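Local coordinates for protein possible thiol-disulfide isomerase (Cytophaga hutchinsonii, PDB 3HCZ) that probably catalyses thiol-disulfide exchange as a thioredoxin-fold member of the AhpC/TSA family, although its function has not been established, at residues Ala31-Gln42 with Lys63-Glu73; Pro4-Pro12 with Tyr116-Lys127. All coordinates share one frame; numbering follows the deposited sequence. Where two conformers were deposited one is given.

Interaction 1 (Ala31-Gln42 with Lys63-Glu73); sequences AKYTILFFWDSQ and KGIQVYAANIE. With SO4 (sulfate ion), chain E.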
loop_
_atom_site.group_PDB
_atom_site.type_symbol
_atom_site.label_atom_id
_atom_site.label_comp_id
_atom_site.label_asym_id
_atom_site.label_seq_id
_atom_site.Cartn_x
_atom_site.Cartn_y
_atom_site.Cartn_z
ATOM N N ALA A 31 10.977 -2.878 6.138
ATOM C CA ALA A 31 10.398 -4.167 5.766
ATOM C C ALA A 31 11.114 -4.703 4.521
ATOM O O ALA A 31 11.515 -3.928 3.643
ATOM C CB ALA A 31 8.860 -3.983 5.443
ATOM N N LYS A 32 11.242 -6.023 4.431
ATOM C CA LYS A 32 11.848 -6.646 3.274
ATOM C C LYS A 32 11.061 -6.267 1.994
ATOM O O LYS A 32 11.669 -6.001 0.923
ATOM C CB LYS A 32 11.905 -8.169 3.450
ATOM C CG LYS A 32 12.424 -8.882 2.223
ATOM C CD LYS A 32 12.571 -10.363 2.489
ATOM C CE LYS A 32 13.279 -10.988 1.335
ATOM N NZ LYS A 32 13.251 -12.469 1.413
ATOM N N TYR A 33 9.717 -6.248 2.086
ATOM C CA TYR A 33 8.874 -5.783 0.958
ATOM C C TYR A 33 7.819 -4.908 1.573
ATOM O O TYR A 33 7.325 -5.236 2.663
ATOM C CB TYR A 33 8.088 -6.897 0.258
ATOM C CG TYR A 33 8.982 -7.876 -0.403
ATOM C CD1 TYR A 33 9.680 -7.537 -1.569
ATOM C CD2 TYR A 33 9.165 -9.140 0.147
ATOM C CE1 TYR A 33 10.580 -8.489 -2.174
ATOM C CE2 TYR A 33 10.043 -10.076 -0.450
ATOM C CZ TYR A 33 10.727 -9.731 -1.613
ATOM O OH TYR A 33 11.591 -10.662 -2.191
ATOM N N THR A 34 7.509 -3.803 0.898
ATOM C CA THR A 34 6.368 -2.964 1.268
ATOM C C THR A 34 5.350 -3.001 0.142
ATOM O O THR A 34 5.683 -2.712 -1.022
ATOM C CB THR A 34 6.742 -1.474 1.531
ATOM O OG1 THR A 34 7.737 -1.417 2.544
ATOM C CG2 THR A 34 5.466 -0.618 1.963
ATOM N N ILE A 35 4.111 -3.359 0.482
ATOM C CA ILE A 35 3.008 -3.290 -0.449
ATOM C C ILE A 35 2.391 -1.889 -0.296
ATOM O O ILE A 35 1.867 -1.553 0.772
ATOM C CB ILE A 35 1.954 -4.395 -0.154
ATOM C CG1 ILE A 35 2.611 -5.776 0.032
ATOM C CG2 ILE A 35 0.864 -4.425 -1.240
ATOM C CD1 ILE A 35 3.538 -6.188 -1.105
ATOM N N LEU A 36 2.483 -1.088 -1.338
ATOM C CA LEU A 36 1.904 0.195 -1.306
ATOM C C LEU A 36 0.474 0.032 -1.836
ATOM O O LEU A 36 0.276 -0.331 -2.997
ATOM C CB LEU A 36 2.773 1.171 -2.116
ATOM C CG LEU A 36 2.246 2.576 -2.298
ATOM C CD1 LEU A 36 1.820 3.255 -0.929
ATOM C CD2 LEU A 36 3.404 3.346 -2.973
ATOM N N PHE A 37 -0.522 0.311 -0.996
ATOM C CA PHE A 37 -1.935 0.035 -1.386
ATOM C C PHE A 37 -2.865 1.237 -1.235
ATOM O O PHE A 37 -3.221 1.615 -0.122
ATOM C CB PHE A 37 -2.435 -1.180 -0.570
ATOM C CG PHE A 37 -3.785 -1.660 -0.938
ATOM C CD1 PHE A 37 -4.019 -2.293 -2.172
ATOM C CD2 PHE A 37 -4.852 -1.484 -0.056
ATOM C CE1 PHE A 37 -5.326 -2.764 -2.502
ATOM C CE2 PHE A 37 -6.141 -1.941 -0.384
ATOM C CZ PHE A 37 -6.366 -2.586 -1.606
ATOM N N PHE A 38 -3.310 1.803 -2.361
ATOM C CA PHE A 38 -4.164 2.987 -2.318
ATOM C C PHE A 38 -5.612 2.539 -2.426
ATOM O O PHE A 38 -5.963 1.768 -3.333
ATOM C CB PHE A 38 -3.842 3.980 -3.450
ATOM C CG PHE A 38 -2.434 4.506 -3.433
ATOM C CD1 PHE A 38 -2.116 5.697 -2.736
ATOM C CD2 PHE A 38 -1.415 3.844 -4.156
ATOM C CE1 PHE A 38 -0.786 6.198 -2.690
ATOM C CE2 PHE A 38 -0.072 4.350 -4.146
ATOM C CZ PHE A 38 0.249 5.518 -3.405
ATOM N N TRP A 39 -6.451 3.027 -1.515
ATOM C CA TRP A 39 -7.829 2.549 -1.424
ATOM C C TRP A 39 -8.724 3.636 -0.859
ATOM O O TRP A 39 -8.251 4.690 -0.381
ATOM C CB TRP A 39 -7.909 1.258 -0.576
ATOM C CG TRP A 39 -7.705 1.484 0.884
ATOM C CD1 TRP A 39 -6.500 1.748 1.545
ATOM C CD2 TRP A 39 -8.726 1.504 1.878
ATOM N NE1 TRP A 39 -6.742 1.889 2.901
ATOM C CE2 TRP A 39 -8.098 1.758 3.120
ATOM C CE3 TRP A 39 -10.123 1.320 1.839
ATOM C CZ2 TRP A 39 -8.824 1.845 4.315
ATOM C CZ3 TRP A 39 -10.845 1.398 3.025
ATOM C CH2 TRP A 39 -10.191 1.651 4.246
ATOM N N ASP A 40 -10.040 3.399 -0.959
ATOM C CA ASP A 40 -11.047 4.396 -0.600
ATOM C C ASP A 40 -12.222 3.636 0.008
ATOM O O ASP A 40 -12.774 2.727 -0.621
ATOM C CB ASP A 40 -11.462 5.154 -1.876
ATOM C CG ASP A 40 -12.447 6.275 -1.632
ATOM O OD1 ASP A 40 -13.037 6.420 -0.538
ATOM O OD2 ASP A 40 -12.680 7.014 -2.612
ATOM N N SER A 41 -12.598 3.991 1.233
ATOM C CA SER A 41 -13.735 3.311 1.880
ATOM C C SER A 41 -15.035 3.571 1.124
ATOM O O SER A 41 -15.964 2.752 1.148
ATOM C CB SER A 41 -13.861 3.737 3.350
ATOM O OG SER A 41 -14.472 5.024 3.442
ATOM N N GLN A 42 -15.092 4.687 0.411
ATOM C CA GLN A 42 -16.307 5.012 -0.335
ATOM C C GLN A 42 -16.529 4.149 -1.556
ATOM O O GLN A 42 -17.523 4.302 -2.245
ATOM C CB GLN A 42 -16.343 6.492 -0.681
ATOM C CG GLN A 42 -16.292 7.348 0.589
ATOM C CD GLN A 42 -17.338 6.914 1.603
ATOM O OE1 GLN A 42 -18.496 7.267 1.466
ATOM N NE2 GLN A 42 -16.938 6.150 2.628
ATOM N N LYS A 63 7.083 -13.229 6.676
ATOM C CA LYS A 63 8.080 -13.162 5.581
ATOM C C LYS A 63 8.823 -11.804 5.504
ATOM O O LYS A 63 9.721 -11.645 4.659
ATOM C CB LYS A 63 7.397 -13.321 4.223
ATOM C CG LYS A 63 7.046 -14.718 3.734
ATOM C CD LYS A 63 6.376 -14.577 2.340
ATOM C CE LYS A 63 5.931 -15.906 1.742
ATOM N NZ LYS A 63 5.185 -16.733 2.740
ATOM N N GLY A 64 8.440 -10.821 6.330
ATOM C CA GLY A 64 9.024 -9.484 6.276
ATOM C C GLY A 64 8.282 -8.507 5.366
ATOM O O GLY A 64 8.919 -7.752 4.624
ATOM N N ILE A 65 6.944 -8.485 5.435
ATOM C CA ILE A 65 6.132 -7.678 4.487
ATOM C C ILE A 65 5.214 -6.761 5.254
ATOM O O ILE A 65 4.488 -7.219 6.133
ATOM C CB ILE A 65 5.309 -8.597 3.571
ATOM C CG1 ILE A 65 6.256 -9.523 2.823
ATOM C CG2 ILE A 65 4.454 -7.779 2.627
ATOM C CD1 ILE A 65 5.590 -10.706 2.167
ATOM N N GLN A 66 5.302 -5.462 4.988
ATOM C CA GLN A 66 4.334 -4.510 5.535
ATOM C C GLN A 66 3.406 -4.029 4.403
ATOM O O GLN A 66 3.840 -3.946 3.232
ATOM C CB GLN A 66 5.049 -3.328 6.244
ATOM C CG GLN A 66 4.094 -2.233 6.835
ATOM C CD GLN A 66 3.159 -2.812 7.860
ATOM O OE1 GLN A 66 2.126 -3.388 7.513
ATOM N NE2 GLN A 66 3.527 -2.703 9.146
ATOM N N VAL A 67 2.158 -3.692 4.739
ATOM C CA VAL A 67 1.288 -2.969 3.796
ATOM C C VAL A 67 1.151 -1.518 4.294
ATOM O O VAL A 67 0.766 -1.271 5.451
ATOM C CB VAL A 67 -0.120 -3.588 3.670
ATOM C CG1 VAL A 67 -1.018 -2.735 2.719
ATOM C CG2 VAL A 67 -0.052 -5.070 3.190
ATOM N N TYR A 68 1.536 -0.594 3.413
ATOM C CA TYR A 68 1.369 0.834 3.641
ATOM C C TYR A 68 0.024 1.093 2.999
ATOM O O TYR A 68 -0.068 1.300 1.752
ATOM C CB TYR A 68 2.523 1.598 2.965
ATOM C CG TYR A 68 2.650 3.047 3.425
ATOM C CD1 TYR A 68 3.374 3.361 4.582
ATOM C CD2 TYR A 68 2.110 4.079 2.670
ATOM C CE1 TYR A 68 3.509 4.694 5.008
ATOM C CE2 TYR A 68 2.255 5.436 3.078
ATOM C CZ TYR A 68 2.945 5.717 4.246
ATOM O OH TYR A 68 3.063 7.048 4.638
ATOM N N ALA A 69 -1.046 1.003 3.821
ATOM C CA ALA A 69 -2.394 1.033 3.297
ATOM C C ALA A 69 -2.805 2.513 3.260
ATOM O O ALA A 69 -3.194 3.092 4.290
ATOM C CB ALA A 69 -3.375 0.189 4.129
ATOM N N ALA A 70 -2.625 3.113 2.092
ATOM C CA ALA A 70 -2.754 4.581 1.905
ATOM C C ALA A 70 -4.206 4.904 1.507
ATOM O O ALA A 70 -4.590 4.815 0.337
ATOM C CB ALA A 70 -1.763 5.051 0.830
ATOM N N ASN A 71 -5.017 5.258 2.501
ATOM C CA ASN A 71 -6.359 5.654 2.214
ATOM C C ASN A 71 -6.343 7.071 1.601
ATOM O O ASN A 71 -5.639 7.948 2.108
ATOM C CB ASN A 71 -7.191 5.574 3.483
ATOM C CG ASN A 71 -8.567 6.091 3.277
ATOM O OD1 ASN A 71 -8.807 7.305 3.353
ATOM N ND2 ASN A 71 -9.517 5.177 3.033
ATOM N N ILE A 72 -7.059 7.260 0.481
ATOM C CA ILE A 72 -6.993 8.518 -0.277
ATOM C C ILE A 72 -8.007 9.585 0.145
ATOM O O ILE A 72 -8.142 10.616 -0.534
ATOM C CB ILE A 72 -7.054 8.255 -1.803
ATOM C CG1 ILE A 72 -8.423 7.645 -2.218
ATOM C CG2 ILE A 72 -5.910 7.339 -2.195
ATOM C CD1 ILE A 72 -8.759 7.826 -3.685
ATOM N N GLU A 73 -8.711 9.389 1.264
ATOM C CA GLU A 73 -9.879 10.250 1.564
ATOM C C GLU A 73 -9.432 11.492 2.288
ATOM O O GLU A 73 -8.344 11.503 2.856
ATOM C CB GLU A 73 -10.888 9.497 2.441
ATOM C CG GLU A 73 -11.500 8.272 1.730
ATOM C CD GLU A 73 -12.469 7.518 2.614
ATOM O OE1 GLU A 73 -13.499 8.110 3.049
ATOM O OE2 GLU A 73 -12.207 6.339 2.896
HETATM S S SO4 E . 11.268 -7.446 8.325
HETATM O O1 SO4 E . 11.751 -8.746 8.783
HETATM O O2 SO4 E . 9.855 -7.320 8.681
HETATM O O3 SO4 E . 12.000 -6.392 9.024
HETATM O O4 SO4 E . 11.444 -7.309 6.879
HETATM O O HOH W 1 -5.664 2.855 5.384
#
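Phe-38 and Leu-36 lay apolar groups against the neighbouring strand on one face of the sheet: Phe-38 CD1 lies 3.6 Å from Ala-70 CB, and Leu-36 CD1 lies 3.7 Å from Tyr-68 CD2, the latter two side chains running side by side in the same direction. On the other face Phe-37 CB rests on Val-67 CG1, where helix 49-60 packs over both residues. Between the two layers the backbones run parallel, joined by eight hydrogen bonds. Strands 33-39 and 65-71 with the intervening helix 49-60 form a beta-alpha-beta crossover of the thioredoxin fold. A Cys-Gly-His-Cys sequence directly follows Gln-42, the CXXC pattern of thioredoxin-like redox sites, so probably the active site. Trp-39 CG sits between the backbone N and the carbonyl carbon (chi1 72°), which brings the indole over toward Asn-71; Asn-71 ND2 lies over one ring face, 3.6 Å from Trp-39 CZ2, with amide and ring planes 78° apart. A water accepts a hydrogen bond from Trp-39 NE1 and donates one to Ala-69 O. Asn-71 ND2 also donates to Glu-73 OE2 (2.9 Å) on the anti side. Ser-41 OG meets Glu-73 OE2 at 2.7 Å on the syn side, while Ser-41 N comes from above the carboxylate plane. With an alanine in place of Glu-73, Ser-41 N, Ser-41 OG and Asn-71 ND2 would probably be left without their shared acceptor. Asp-40 OD1 and Glu-73 OE2 are like charges 3.5 Å apart, a repulsion probably offset by these donors and by the Asx-turn bond from Gln-42 N to Asp-40. At the far end Lys-32 N donates to sulfate O4 (2.8 Å), the ion probably from the crystallisation liquor.

Interaction 2 (Pro4-Pro12 with Tyr116-Lys127); sequences PLLLGKKAP and YVLDKNKVIIAK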
loop_
_atom_site.group_PDB
_atom_site.type_symbol
_atom_site.label_atom_id
_atom_site.label_comp_id
_atom_site.label_asym_id
_atom_site.label_seq_id
_atom_site.Cartn_x
_atom_site.Cartn_y
_atom_site.Cartn_z
ATOM N N PRO A 4 4.981 9.226 -15.577
ATOM C CA PRO A 4 4.439 7.998 -14.968
ATOM C C PRO A 4 5.543 7.222 -14.228
ATOM O O PRO A 4 6.705 7.344 -14.580
ATOM C CB PRO A 4 3.981 7.192 -16.187
ATOM C CG PRO A 4 4.786 7.727 -17.312
ATOM C CD PRO A 4 4.918 9.178 -17.046
ATOM N N LEU A 5 5.180 6.420 -13.237
ATOM C CA LEU A 5 6.152 5.666 -12.433
ATOM C C LEU A 5 6.746 4.492 -13.202
ATOM O O LEU A 5 6.114 3.927 -14.116
ATOM C CB LEU A 5 5.525 5.197 -11.130
ATOM C CG LEU A 5 4.911 6.293 -10.278
ATOM C CD1 LEU A 5 4.427 5.678 -8.985
ATOM C CD2 LEU A 5 5.926 7.381 -9.994
ATOM N N LEU A 6 7.996 4.175 -12.892
ATOM C CA LEU A 6 8.728 3.142 -13.630
ATOM C C LEU A 6 9.266 2.057 -12.674
ATOM O O LEU A 6 9.649 2.368 -11.541
ATOM C CB LEU A 6 9.894 3.765 -14.395
ATOM C CG LEU A 6 9.562 4.840 -15.438
ATOM C CD1 LEU A 6 10.826 5.462 -16.090
ATOM C CD2 LEU A 6 8.738 4.194 -16.528
ATOM N N LEU A 7 9.319 0.799 -13.127
ATOM C CA LEU A 7 10.114 -0.238 -12.418
ATOM C C LEU A 7 11.540 0.193 -12.149
ATOM O O LEU A 7 12.182 0.845 -12.972
ATOM C CB LEU A 7 10.190 -1.530 -13.246
ATOM C CG LEU A 7 8.912 -2.354 -13.376
ATOM C CD1 LEU A 7 9.248 -3.653 -14.169
ATOM C CD2 LEU A 7 8.273 -2.691 -12.037
ATOM N N GLY A 8 12.056 -0.175 -10.994
ATOM C CA GLY A 8 13.457 0.101 -10.735
ATOM C C GLY A 8 13.782 1.509 -10.276
ATOM O O GLY A 8 14.946 1.815 -10.058
ATOM N N LYS A 9 12.763 2.348 -10.113
ATOM C CA LYS A 9 12.906 3.692 -9.536
ATOM C C LYS A 9 12.323 3.655 -8.143
ATOM O O LYS A 9 11.422 2.835 -7.882
ATOM C CB LYS A 9 12.152 4.716 -10.372
ATOM C CG LYS A 9 12.579 4.713 -11.836
ATOM C CD LYS A 9 13.843 5.534 -12.002
ATOM C CE LYS A 9 14.211 5.799 -13.441
ATOM N NZ LYS A 9 15.361 4.924 -13.752
ATOM N N LYS A 10 12.837 4.503 -7.245
ATOM C CA LYS A 10 12.287 4.592 -5.871
ATOM C C LYS A 10 10.884 5.198 -5.965
ATOM O O LYS A 10 10.675 6.177 -6.707
ATOM C CB LYS A 10 13.230 5.396 -4.951
ATOM C CG LYS A 10 13.077 5.072 -3.457
ATOM C CD LYS A 10 14.274 5.603 -2.627
ATOM C CE LYS A 10 14.013 5.631 -1.102
ATOM N NZ LYS A 10 15.223 6.178 -0.310
ATOM N N ALA A 11 9.908 4.588 -5.283
ATOM C CA ALA A 11 8.541 5.108 -5.273
ATOM C C ALA A 11 8.609 6.492 -4.616
ATOM O O ALA A 11 9.430 6.691 -3.708
ATOM C CB ALA A 11 7.608 4.192 -4.475
ATOM N N PRO A 12 7.784 7.459 -5.080
ATOM C CA PRO A 12 7.772 8.762 -4.386
ATOM C C PRO A 12 7.470 8.613 -2.890
ATOM O O PRO A 12 6.585 7.822 -2.513
ATOM C CB PRO A 12 6.612 9.502 -5.055
ATOM C CG PRO A 12 6.572 8.927 -6.483
ATOM C CD PRO A 12 7.001 7.482 -6.338
ATOM N N TYR A 116 1.159 -1.325 -5.487
ATOM C CA TYR A 116 2.557 -1.434 -5.935
ATOM C C TYR A 116 3.302 -2.331 -4.988
ATOM O O TYR A 116 2.988 -2.351 -3.808
ATOM C CB TYR A 116 3.250 -0.063 -5.935
ATOM C CG TYR A 116 2.675 0.888 -6.965
ATOM C CD1 TYR A 116 3.260 0.999 -8.230
ATOM C CD2 TYR A 116 1.535 1.674 -6.680
ATOM C CE1 TYR A 116 2.742 1.899 -9.184
ATOM C CE2 TYR A 116 0.994 2.554 -7.650
ATOM C CZ TYR A 116 1.610 2.662 -8.891
ATOM O OH TYR A 116 1.126 3.499 -9.892
ATOM N N VAL A 117 4.301 -3.072 -5.469
ATOM C CA VAL A 117 5.157 -3.815 -4.571
ATOM C C VAL A 117 6.510 -3.110 -4.622
ATOM O O VAL A 117 7.054 -2.830 -5.704
ATOM C CB VAL A 117 5.305 -5.314 -4.993
ATOM C CG1 VAL A 117 6.186 -6.078 -4.005
ATOM C CG2 VAL A 117 3.886 -5.970 -5.098
ATOM N N LEU A 118 7.054 -2.826 -3.442
ATOM C CA LEU A 118 8.361 -2.166 -3.347
ATOM C C LEU A 118 9.332 -3.099 -2.637
ATOM O O LEU A 118 8.931 -3.831 -1.728
ATOM C CB LEU A 118 8.266 -0.889 -2.480
ATOM C CG LEU A 118 7.093 0.047 -2.800
ATOM C CD1 LEU A 118 6.962 1.271 -1.858
ATOM C CD2 LEU A 118 7.131 0.503 -4.303
ATOM N N ASP A 119 10.602 -3.001 -2.993
ATOM C CA ASP A 119 11.631 -3.774 -2.275
ATOM C C ASP A 119 12.056 -3.130 -0.927
ATOM O O ASP A 119 11.429 -2.147 -0.449
ATOM C CB ASP A 119 12.839 -4.098 -3.195
ATOM C CG ASP A 119 13.777 -2.914 -3.415
ATOM O OD1 ASP A 119 13.587 -1.809 -2.872
ATOM O OD2 ASP A 119 14.762 -3.099 -4.150
ATOM N N LYS A 120 13.109 -3.678 -0.300
ATOM C CA LYS A 120 13.526 -3.163 1.013
ATOM C C LYS A 120 13.896 -1.671 0.979
ATOM O O LYS A 120 13.722 -0.979 1.991
ATOM C CB LYS A 120 14.672 -3.958 1.638
ATOM C CG LYS A 120 15.998 -3.699 1.010
ATOM C CD LYS A 120 17.144 -4.242 1.899
ATOM C CE LYS A 120 17.763 -3.107 2.704
ATOM N NZ LYS A 120 17.703 -3.397 4.170
ATOM N N ASN A 121 14.362 -1.187 -0.179
ATOM C CA ASN A 121 14.753 0.225 -0.330
ATOM C C ASN A 121 13.706 1.081 -1.051
ATOM O O ASN A 121 14.017 2.192 -1.546
ATOM C CB ASN A 121 16.099 0.289 -1.031
ATOM C CG ASN A 121 17.159 -0.476 -0.283
ATOM O OD1 ASN A 121 17.352 -0.289 0.939
ATOM N ND2 ASN A 121 17.818 -1.387 -0.982
ATOM N N LYS A 122 12.477 0.565 -1.108
ATOM C CA LYS A 122 11.304 1.276 -1.675
ATOM C C LYS A 122 11.398 1.424 -3.181
ATOM O O LYS A 122 10.658 2.235 -3.768
ATOM C CB LYS A 122 11.026 2.642 -1.025
ATOM C CG LYS A 122 10.959 2.610 0.525
ATOM C CD LYS A 122 9.884 1.629 1.034
ATOM C CE LYS A 122 9.958 1.462 2.578
ATOM N NZ LYS A 122 11.219 0.761 2.935
ATOM N N VAL A 123 12.249 0.601 -3.802
ATOM C CA VAL A 123 12.277 0.530 -5.281
ATOM C C VAL A 123 11.060 -0.226 -5.814
ATOM O O VAL A 123 10.651 -1.272 -5.279
ATOM C CB VAL A 123 13.525 -0.101 -5.776
ATOM C CG1 VAL A 123 13.424 -0.394 -7.322
ATOM C CG2 VAL A 123 14.674 0.808 -5.448
ATOM N N ILE A 124 10.476 0.291 -6.891
ATOM C CA ILE A 124 9.281 -0.312 -7.419
ATOM C C ILE A 124 9.650 -1.613 -8.131
ATOM O O ILE A 124 10.427 -1.598 -9.127
ATOM C CB ILE A 124 8.565 0.669 -8.412
ATOM C CG1 ILE A 124 8.040 1.913 -7.641
ATOM C CG2 ILE A 124 7.396 -0.059 -9.168
ATOM C CD1 ILE A 124 7.766 3.106 -8.567
ATOM N N ILE A 125 9.070 -2.723 -7.672
ATOM C CA ILE A 125 9.364 -4.040 -8.329
ATOM C C ILE A 125 8.136 -4.673 -9.022
ATOM O O ILE A 125 8.286 -5.574 -9.851
ATOM C CB ILE A 125 10.047 -5.061 -7.373
ATOM C CG1 ILE A 125 9.173 -5.368 -6.139
ATOM C CG2 ILE A 125 11.435 -4.512 -6.913
ATOM C CD1 ILE A 125 9.800 -6.484 -5.225
ATOM N N ALA A 126 6.955 -4.140 -8.736
ATOM C CA ALA A 126 5.715 -4.519 -9.390
ATOM C C ALA A 126 4.749 -3.315 -9.387
ATOM O O ALA A 126 4.662 -2.576 -8.409
ATOM C CB ALA A 126 5.081 -5.763 -8.739
ATOM N N LYS A 127 4.081 -3.079 -10.516
ATOM C CA LYS A 127 3.196 -1.901 -10.655
ATOM C C LYS A 127 1.756 -2.319 -10.937
ATOM O O LYS A 127 1.503 -2.962 -11.935
ATOM C CB LYS A 127 3.585 -1.028 -11.873
ATOM C CG LYS A 127 5.010 -0.488 -11.898
ATOM C CD LYS A 127 5.129 0.611 -13.009
ATOM C CE LYS A 127 5.632 0.030 -14.302
ATOM N NZ LYS A 127 6.052 1.080 -15.300
HETATM O O HOH W 2 8.640 0.450 -15.989
#
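Ile-124 points into the loop 4-12, against Leu-5, Leu-7 and Ala-11. Ile-124 CB sits 3.6 Å from Lys-9 O, close to Leu-6 O as well. From there the branches part: Ile-124 CG2 touches Leu-7 CD2 at 4.0 Å, while Ile-124 CG1, set opposite the carbonyl carbon by a chi1 of -66°, passes Lys-9 O and meets Ala-11 CB at 3.9 Å. At the tip Ile-124 CD1 comes within 4.0 Å of Leu-5 CB and also lies near Leu-6 O. Leu-118 CD2 packs against Ala-11 CB from the preceding strand. That strand, 114-118, and strand 124-127 make the C-terminal beta hairpin of the thioredoxin fold, turned by the type I turn Asp-119 to Lys-122 and interrupted by a classic bulge where Ile-125 and Ala-126 both face Val-117. The loop is fastened to the hairpin by three backbone bonds: Gly-8 N to Ile-124 O, Ile-124 N to Lys-9 O, and Ala-11 N to Lys-122 O. Gly-8 is third in a type II turn, with phi at 81°, and Gly-8 CA packs tightly, 3.4 Å from Val-123 CG1. Lys-127 NZ donates to Leu-5 O at 3.1 Å, and a water accepts from both Lys-127 NZ and Leu-7 N.

Starting at the N terminus, residues 4-12 lie against the hairpin at 116-127, far on in the chain, so interaction 2 closes a loop of 103 intervening residues. Interaction 1 is nested inside that loop: after strand 33-39 and helix 49-60 the chain returns at strand 65-71, with 20 residues between its segments. Nothing crosses. The two contacts meet where strand 33-39 of interaction 1 pairs, antiparallel, with strand 114-118, whose end belongs to interaction 2; Thr-34 O and Leu-118 N, 2.8 Å apart, make a probable hydrogen bond there. Interaction 1 thus lies at the centre of the sheet, while interaction 2 ties the N-terminal loop to the hairpin of strands 114-118 and 124-127 at one side of it.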